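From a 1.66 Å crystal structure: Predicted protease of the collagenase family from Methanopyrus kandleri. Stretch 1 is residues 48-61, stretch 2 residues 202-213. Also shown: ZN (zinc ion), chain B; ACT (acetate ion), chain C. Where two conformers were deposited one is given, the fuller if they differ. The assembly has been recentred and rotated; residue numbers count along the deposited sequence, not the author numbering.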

ATOM      1  N   VAL A  48       5.079 -18.227  -5.701  1.00 25.14           N
ATOM      2  CA  VAL A  48       4.890 -19.221  -4.648  0.76 25.48           C
ATOM      3  C   VAL A  48       3.612 -18.817  -3.924  1.00 26.13           C
ATOM      4  O   VAL A  48       3.625 -18.223  -2.841  1.00 26.10           O
ATOM      5  CB  VAL A  48       6.117 -19.372  -3.731  0.76 26.70           C
ATOM      6  CG1 VAL A  48       7.226 -20.107  -4.499  0.76 28.27           C
ATOM      7  CG2 VAL A  48       6.621 -18.034  -3.210  0.76 27.41           C
ATOM      8  N   THR A  49       2.500 -19.167  -4.558  1.00 26.34           N
ATOM      9  CA  THR A  49       1.193 -18.602  -4.266  1.00 25.53           C
ATOM     10  C   THR A  49       0.840 -18.621  -2.792  1.00 25.08           C
ATOM     11  O   THR A  49       0.400 -17.606  -2.236  1.00 25.30           O
ATOM     12  CB  THR A  49       0.174 -19.382  -5.078  1.00 27.43           C
ATOM     13  OG1 THR A  49       0.629 -19.394  -6.443  1.00 27.36           O
ATOM     14  CG2 THR A  49      -1.189 -18.751  -4.970  1.00 27.12           C
ATOM     15  N   GLU A  50       0.951 -19.785  -2.160  1.00 25.99           N
ATOM     16  CA  GLU A  50       0.435 -19.936  -0.812  1.00 26.26           C
ATOM     17  C   GLU A  50       1.239 -19.146   0.222  1.00 24.31           C
ATOM     18  O   GLU A  50       0.801 -19.054   1.362  1.00 25.85           O
ATOM     19  CB  GLU A  50       0.385 -21.424  -0.437  1.00 30.82           C
ATOM     20  CG  GLU A  50       1.730 -22.078  -0.176  1.00 35.53           C
ATOM     21  CD  GLU A  50       1.618 -23.405   0.575  1.00 43.25           C
ATOM     22  OE1 GLU A  50       1.281 -23.416   1.777  1.00 47.87           O
ATOM     23  OE2 GLU A  50       1.884 -24.453  -0.032  1.00 46.65           O
ATOM     24  N   HIS A  51       2.353 -18.530  -0.160  1.00 23.72           N
ATOM     25  CA  HIS A  51       3.104 -17.666   0.727  1.00 24.95           C
ATOM     26  C   HIS A  51       2.866 -16.181   0.498  1.00 25.98           C
ATOM     27  O   HIS A  51       3.448 -15.361   1.221  1.00 25.16           O
ATOM     28  CB  HIS A  51       4.573 -18.022   0.613  1.00 28.41           C
ATOM     29  CG  HIS A  51       4.838 -19.411   1.084  1.00 32.84           C
ATOM     30  ND1 HIS A  51       5.396 -20.388   0.291  1.00 39.03           N
ATOM     31  CD2 HIS A  51       4.544 -20.002   2.263  1.00 32.21           C
ATOM     32  CE1 HIS A  51       5.471 -21.516   0.978  1.00 39.10           C
ATOM     33  NE2 HIS A  51       4.960 -21.309   2.178  1.00 37.98           N
ATOM     34  N   GLY A  52       1.996 -15.821  -0.452  1.00 23.66           N
ATOM     35  CA  GLY A  52       1.568 -14.447  -0.638  1.00 22.63           C
ATOM     36  C   GLY A  52       2.218 -13.763  -1.821  1.00 21.80           C
ATOM     37  O   GLY A  52       3.434 -13.536  -1.848  1.00 22.30           O
ATOM     38  N   VAL A  53       1.388 -13.442  -2.812  1.00 21.51           N
ATOM     39  CA  VAL A  53       1.795 -12.793  -4.052  1.00 22.34           C
ATOM     40  C   VAL A  53       0.894 -11.577  -4.268  1.00 22.13           C
ATOM     41  O   VAL A  53      -0.335 -11.701  -4.230  1.00 22.31           O
ATOM     42  CB  VAL A  53       1.702 -13.760  -5.250  1.00 22.82           C
ATOM     43  CG1 VAL A  53       2.120 -13.038  -6.538  1.00 22.72           C
ATOM     44  CG2 VAL A  53       2.596 -14.987  -5.011  1.00 24.27           C
ATOM     45  N   ALA A  54       1.507 -10.405  -4.470  1.00 22.36           N
ATOM     46  CA  ALA A  54       0.776  -9.175  -4.777  1.00 22.17           C
ATOM     47  C   ALA A  54       0.641  -8.914  -6.269  1.00 21.46           C
ATOM     48  O   ALA A  54      -0.296  -8.228  -6.696  1.00 23.53           O
ATOM     49  CB  ALA A  54       1.473  -7.977  -4.131  1.00 21.47           C
ATOM     50  N   THR A  55       1.580  -9.399  -7.068  1.00 21.69           N
ATOM     51  CA  THR A  55       1.487  -9.221  -8.511  1.00 22.42           C
ATOM     52  C   THR A  55       0.183  -9.841  -8.999  1.00 22.39           C
ATOM     53  O   THR A  55      -0.194 -10.933  -8.568  1.00 23.08           O
ATOM     54  CB  THR A  55       2.698  -9.864  -9.189  1.00 24.79           C
ATOM     55  OG1 THR A  55       3.877  -9.087  -8.910  1.00 25.43           O
ATOM     56  CG2 THR A  55       2.557  -9.906 -10.684  1.00 27.38           C
ATOM     57  N   LEU A  56      -0.509  -9.117  -9.877  1.00 23.48           N
ATOM     58  CA  LEU A  56      -1.851  -9.474 -10.342  1.00 24.16           C
ATOM     59  C   LEU A  56      -1.738 -10.324 -11.603  1.00 26.90           C
ATOM     60  O   LEU A  56      -1.380  -9.818 -12.681  1.00 27.94           O
ATOM     61  CB  LEU A  56      -2.679  -8.217 -10.603  1.00 24.31           C
ATOM     62  CG  LEU A  56      -2.846  -7.240  -9.433  1.00 24.20           C
ATOM     63  CD1 LEU A  56      -3.661  -6.021  -9.818  1.00 27.15           C
ATOM     64  CD2 LEU A  56      -3.470  -7.930  -8.221  1.00 25.58           C
ATOM     65  N   LEU A  57      -2.110 -11.590 -11.488  1.00 26.70           N
ATOM     66  CA  LEU A  57      -1.908 -12.572 -12.538  1.00 27.25           C
ATOM     67  C   LEU A  57      -3.202 -13.236 -12.969  1.00 28.85           C
ATOM     68  O   LEU A  57      -4.186 -13.240 -12.223  1.00 28.08           O
ATOM     69  CB  LEU A  57      -0.942 -13.665 -12.072  1.00 28.67           C
ATOM     70  CG  LEU A  57       0.415 -13.125 -11.668  1.00 27.97           C
ATOM     71  CD1 LEU A  57       1.273 -14.266 -11.148  1.00 30.38           C
ATOM     72  CD2 LEU A  57       1.090 -12.401 -12.839  1.00 30.29           C
ATOM     73  N   PRO A  58      -3.216 -13.828 -14.173  1.00 32.34           N
ATOM     74  CA  PRO A  58      -4.388 -14.604 -14.633  1.00 34.64           C
ATOM     75  C   PRO A  58      -4.595 -15.909 -13.895  1.00 32.73           C
ATOM     76  O   PRO A  58      -5.713 -16.434 -13.875  1.00 34.50           O
ATOM     77  CB  PRO A  58      -4.071 -14.892 -16.106  1.00 36.27           C
ATOM     78  CG  PRO A  58      -2.860 -14.176 -16.445  1.00 37.70           C
ATOM     79  CD  PRO A  58      -2.169 -13.729 -15.197  1.00 33.69           C
ATOM     80  N   ARG A  59      -3.529 -16.485 -13.359  1.00 31.75           N
ATOM     81  CA  ARG A  59      -3.613 -17.745 -12.641  1.00 30.26           C
ATOM     82  C   ARG A  59      -2.379 -17.845 -11.766  1.00 28.21           C
ATOM     83  O   ARG A  59      -1.338 -17.259 -12.071  1.00 30.07           O
ATOM     84  CB  ARG A  59      -3.708 -18.963 -13.567  1.00 36.20           C
ATOM     85  CG  ARG A  59      -2.374 -19.445 -14.169  1.00 41.80           C
ATOM     86  CD  ARG A  59      -2.472 -20.868 -14.769  1.00 46.74           C
ATOM     87  NE  ARG A  59      -3.044 -21.833 -13.825  1.00 49.80           N
ATOM     88  CZ  ARG A  59      -2.363 -22.695 -13.062  1.00 52.21           C
ATOM     89  NH1 ARG A  59      -1.028 -22.765 -13.088  1.00 47.98           N
ATOM     90  NH2 ARG A  59      -3.039 -23.497 -12.244  1.00 56.44           N
ATOM     91  N   TYR A  60      -2.519 -18.580 -10.676  1.00 26.78           N
ATOM     92  CA  TYR A  60      -1.457 -18.749  -9.690  1.00 27.11           C
ATOM     93  C   TYR A  60      -1.262 -20.242  -9.480  1.00 26.57           C
ATOM     94  O   TYR A  60      -2.248 -20.969  -9.267  1.00 29.45           O
ATOM     95  CB  TYR A  60      -1.807 -18.072  -8.364  1.00 25.70           C
ATOM     96  CG  TYR A  60      -1.945 -16.583  -8.458  1.00 24.77           C
ATOM     97  CD1 TYR A  60      -3.120 -16.001  -8.948  1.00 24.67           C
ATOM     98  CD2 TYR A  60      -0.913 -15.751  -8.047  1.00 24.34           C
ATOM     99  CE1 TYR A  60      -3.258 -14.629  -9.029  1.00 25.30           C
ATOM    100  CE2 TYR A  60      -1.034 -14.358  -8.142  1.00 24.28           C
ATOM    101  CZ  TYR A  60      -2.212 -13.812  -8.635  1.00 24.18           C
ATOM    102  OH  TYR A  60      -2.371 -12.445  -8.726  1.00 23.79           O
ATOM    103  N   PRO A  61      -0.037 -20.747  -9.542  1.00 27.86           N
ATOM    104  CA  PRO A  61       0.162 -22.199  -9.472  1.00 28.50           C
ATOM    105  C   PRO A  61       0.024 -22.708  -8.054  1.00 27.74           C
ATOM    106  O   PRO A  61       0.423 -22.035  -7.101  1.00 28.66           O
ATOM    107  CB  PRO A  61       1.596 -22.387  -9.973  1.00 29.58           C
ATOM    108  CG  PRO A  61       2.263 -21.098  -9.694  1.00 27.95           C
ATOM    109  CD  PRO A  61       1.209 -20.035  -9.846  1.00 27.41           C
ATOM    110  N   PHE A 202      -4.471  -1.004  -3.349  1.00 21.34           N
ATOM    111  CA  PHE A 202      -5.488  -1.708  -2.594  1.00 20.45           C
ATOM    112  C   PHE A 202      -5.747  -3.087  -3.184  1.00 21.90           C
ATOM    113  O   PHE A 202      -5.961  -4.055  -2.447  1.00 21.16           O
ATOM    114  CB  PHE A 202      -6.763  -0.862  -2.576  1.00 22.86           C
ATOM    115  CG  PHE A 202      -6.538   0.513  -2.004  1.00 23.53           C
ATOM    116  CD1 PHE A 202      -6.531   0.700  -0.630  1.00 24.06           C
ATOM    117  CD2 PHE A 202      -6.276   1.594  -2.832  1.00 24.09           C
ATOM    118  CE1 PHE A 202      -6.296   1.943  -0.087  1.00 25.53           C
ATOM    119  CE2 PHE A 202      -6.023   2.859  -2.297  1.00 25.84           C
ATOM    120  CZ  PHE A 202      -6.035   3.034  -0.922  1.00 26.21           C
ATOM    121  N   GLU A 203      -5.736  -3.183  -4.513  1.00 21.59           N
ATOM    122  CA  GLU A 203      -6.005  -4.455  -5.165  1.00 21.42           C
ATOM    123  C   GLU A 203      -4.872  -5.443  -4.931  1.00 21.76           C
ATOM    124  O   GLU A 203      -5.121  -6.636  -4.721  1.00 22.08           O
ATOM    125  CB  GLU A 203      -6.252  -4.232  -6.649  1.00 21.33           C
ATOM    126  CG  GLU A 203      -6.718  -5.479  -7.375  1.00 22.28           C
ATOM    127  CD  GLU A 203      -7.103  -5.212  -8.808  1.00 24.74           C
ATOM    128  OE1 GLU A 203      -6.578  -4.252  -9.407  1.00 25.82           O
ATOM    129  OE2 GLU A 203      -7.931  -5.976  -9.340  1.00 28.78           O
ATOM    130  N   ARG A 204      -3.628  -4.965  -4.928  1.00 22.03           N
ATOM    131  CA  ARG A 204      -2.505  -5.842  -4.624  1.00 21.03           C
ATOM    132  C   ARG A 204      -2.497  -6.277  -3.167  1.00 20.70           C
ATOM    133  O   ARG A 204      -2.118  -7.411  -2.872  1.00 21.38           O
ATOM    134  CB  ARG A 204      -1.200  -5.153  -4.979  1.00 22.55           C
ATOM    135  CG  ARG A 204      -1.015  -4.950  -6.452  1.00 26.93           C
ATOM    136  CD  ARG A 204       0.341  -4.431  -6.621  1.00 31.26           C
ATOM    137  NE  ARG A 204       0.736  -4.294  -8.001  1.00 32.93           N
ATOM    138  CZ  ARG A 204       1.419  -3.258  -8.458  1.00 33.09           C
ATOM    139  NH1 ARG A 204       1.765  -2.251  -7.650  1.00 35.00           N
ATOM    140  NH2 ARG A 204       1.767  -3.232  -9.721  1.00 31.37           N
ATOM    141  N   ASN A 205      -2.939  -5.410  -2.248  1.00 20.32           N
ATOM    142  CA  ASN A 205      -3.133  -5.844  -0.867  1.00 20.41           C
ATOM    143  C   ASN A 205      -4.138  -6.987  -0.811  1.00 21.41           C
ATOM    144  O   ASN A 205      -3.937  -7.973  -0.091  1.00 21.55           O
ATOM    145  CB  ASN A 205      -3.626  -4.678  -0.000  1.00 21.15           C
ATOM    146  CG  ASN A 205      -2.521  -3.699   0.413  1.00 21.06           C
ATOM    147  OD1 ASN A 205      -1.318  -3.969   0.311  1.00 22.13           O
ATOM    148  ND2 ASN A 205      -2.955  -2.560   0.951  1.00 21.95           N
ATOM    149  N   LEU A 206      -5.238  -6.860  -1.556  1.00 21.06           N
ATOM    150  CA  LEU A 206      -6.262  -7.899  -1.581  1.00 21.55           C
ATOM    151  C   LEU A 206      -5.693  -9.219  -2.089  1.00 21.52           C
ATOM    152  O   LEU A 206      -5.890 -10.268  -1.473  1.00 22.31           O
ATOM    153  CB  LEU A 206      -7.437  -7.462  -2.457  1.00 21.55           C
ATOM    154  CG  LEU A 206      -8.590  -8.472  -2.584  1.00 23.37           C
ATOM    155  CD1 LEU A 206      -9.301  -8.688  -1.261  1.00 29.33           C
ATOM    156  CD2 LEU A 206      -9.558  -8.006  -3.696  1.00 25.67           C
ATOM    157  N   PHE A 207      -5.006  -9.200  -3.232  1.00 20.68           N
ATOM    158  CA  PHE A 207      -4.476 -10.462  -3.742  1.00 20.90           C
ATOM    159  C   PHE A 207      -3.385 -11.033  -2.829  1.00 21.21           C
ATOM    160  O   PHE A 207      -3.210 -12.251  -2.769  1.00 22.05           O
ATOM    161  CB  PHE A 207      -3.953 -10.287  -5.164  1.00 21.43           C
ATOM    162  CG  PHE A 207      -4.995 -10.444  -6.211  1.00 21.06           C
ATOM    163  CD1 PHE A 207      -5.943  -9.461  -6.401  1.00 22.02           C
ATOM    164  CD2 PHE A 207      -5.042 -11.590  -6.988  1.00 23.34           C
ATOM    165  CE1 PHE A 207      -6.918  -9.593  -7.380  1.00 24.50           C
ATOM    166  CE2 PHE A 207      -6.020 -11.743  -7.986  1.00 25.90           C
ATOM    167  CZ  PHE A 207      -6.966 -10.744  -8.173  1.00 25.87           C
ATOM    168  N   SER A 208      -2.628 -10.177  -2.139  1.00 20.76           N
ATOM    169  CA  SER A 208      -1.613 -10.644  -1.201  1.00 21.54           C
ATOM    170  C   SER A 208      -2.226 -11.582  -0.182  1.00 21.49           C
ATOM    171  O   SER A 208      -1.599 -12.564   0.232  1.00 23.76           O
ATOM    172  CB  SER A 208      -0.962  -9.460  -0.458  1.00 22.88           C
ATOM    173  OG  SER A 208      -0.190  -8.619  -1.314  1.00 22.37           O
ATOM    174  N   HIS A 209      -3.426 -11.242   0.282  1.00 20.87           N
ATOM    175  CA  HIS A 209      -4.136 -12.054   1.260  1.00 21.70           C
ATOM    176  C   HIS A 209      -4.813 -13.249   0.609  1.00 23.56           C
ATOM    177  O   HIS A 209      -4.781 -14.362   1.142  1.00 24.70           O
ATOM    178  CB  HIS A 209      -5.179 -11.197   1.971  1.00 22.46           C
ATOM    179  CG  HIS A 209      -4.626 -10.322   3.038  1.00 22.49           C
ATOM    180  ND1 HIS A 209      -4.437 -10.757   4.330  1.00 24.08           N
ATOM    181  CD2 HIS A 209      -4.261  -9.022   3.020  1.00 22.85           C
ATOM    182  CE1 HIS A 209      -3.953  -9.763   5.059  1.00 25.28           C
ATOM    183  NE2 HIS A 209      -3.849  -8.698   4.289  1.00 22.81           N
ATOM    184  N   ALA A 210      -5.431 -13.037  -0.548  1.00 21.93           N
ATOM    185  CA  ALA A 210      -6.153 -14.119  -1.198  1.00 22.36           C
ATOM    186  C   ALA A 210      -5.231 -15.300  -1.461  1.00 22.90           C
ATOM    187  O   ALA A 210      -5.554 -16.449  -1.135  1.00 23.67           O
ATOM    188  CB  ALA A 210      -6.775 -13.609  -2.494  1.00 23.74           C
ATOM    189  N   THR A 211      -4.088 -15.030  -2.079  1.00 22.05           N
ATOM    190  CA  THR A 211      -3.127 -16.076  -2.390  1.00 22.20           C
ATOM    191  C   THR A 211      -2.615 -16.741  -1.123  1.00 23.38           C
ATOM    192  O   THR A 211      -2.597 -17.971  -1.021  1.00 24.11           O
ATOM    193  CB  THR A 211      -1.980 -15.477  -3.206  1.00 23.09           C
ATOM    194  OG1 THR A 211      -1.420 -14.342  -2.526  1.00 22.45           O
ATOM    195  CG2 THR A 211      -2.498 -15.042  -4.595  1.00 23.56           C
ATOM    196  N   ALA A 212      -2.204 -15.938  -0.139  1.00 23.85           N
ATOM    197  CA  ALA A 212      -1.619 -16.486   1.090  1.00 25.10           C
ATOM    198  C   ALA A 212      -2.612 -17.338   1.865  1.00 25.49           C
ATOM    199  O   ALA A 212      -2.228 -18.325   2.519  1.00 26.79           O
ATOM    200  CB  ALA A 212      -1.126 -15.354   1.983  1.00 25.13           C
ATOM    201  N   GLU A 213      -3.882 -16.947   1.841  1.00 25.12           N
ATOM    202  CA  GLU A 213      -4.889 -17.571   2.673  1.00 27.45           C
ATOM    203  C   GLU A 213      -5.726 -18.595   1.918  1.00 27.90           C
ATOM    204  O   GLU A 213      -6.525 -19.290   2.537  1.00 29.49           O
ATOM    205  CB  GLU A 213      -5.747 -16.477   3.305  1.00 28.05           C
ATOM    206  CG  GLU A 213      -4.856 -15.608   4.201  1.00 31.85           C
ATOM    207  CD  GLU A 213      -5.459 -14.305   4.619  1.00 36.86           C
ATOM    208  OE1 GLU A 213      -6.699 -14.192   4.536  1.00 40.68           O
ATOM    209  OE2 GLU A 213      -4.696 -13.392   5.043  1.00 36.58           O
TER
HETATM  210 ZN    ZN B 301      -3.591  -6.745   4.825  0.50 23.67          ZN
HETATM  211  C   ACT C 302       1.019  -6.261 -11.658  1.00 29.69           C
HETATM  212  O   ACT C 302       1.807  -5.295 -11.800  1.00 28.53           O
HETATM  213  OXT ACT C 302       0.608  -6.474 -10.494  1.00 30.11           O
HETATM  214  CH3 ACT C 302       0.569  -7.093 -12.827  1.00 29.97           C
HETATM  215  O   HOH W   1      -0.050 -18.993   3.653  1.00 45.74           O

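How does an irregular segment lie against a helix? Residues 48-61 are mostly loop, with a short 3-10 segment at 49-51, and they run along one side of helix 202-213 in the opposing sense: the CA atoms of Gly52 and Ala212 are 4.2 Å apart, those of Ala54 and Ser208 4.5 Å. Small residues line this close approach. At the backbone angles of Gly52, a CB would be jammed against the carbonyl oxygen of His51, and it would also sit 3.7 Å from Ala212 CB.

What direct hydrogen bond ties the loop to the helix? A single direct hydrogen bond crosses the contact, from Val53 N to Thr211 OG1 (3.0 Å, nearly linear at 172°). Thr211 OG1 in turn donates to Phe207 O at 2.8 Å, one turn back in the helix, so it spends its proton there and offers a lone pair to the loop. Val53 O adds a softer CA-H...O contact with Ser208 CA at 3.5 Å.

Where do apolar groups meet? Phe207 and Thr211, both directed toward the loop, receive Leu56 and Tyr60. Leu56 CD2 lies over a face of the Phe207 ring, 3.8 Å from its centroid, while Thr211 CG2 lies over a face of the Tyr60 ring, 4.0 Å from its centroid; both are CH-pi contacts. Tyr60 is steadied within its own stretch, its OH donating to Thr55 O (2.7 Å) and accepting from Leu57 N (2.9 Å).

What do the small molecules bridge? Glu50 O and Ala212 O, two acceptors, cannot bond each other; a water donates to both, at 2.4 Å to Glu50 O and 2.5 Å to Ala212 O. Acetate, probably from the crystallisation liquor, plays the converse part between donors: its OXT accepts from Leu56 N (2.9 Å) and its O from Arg204 NH2 (2.9 Å).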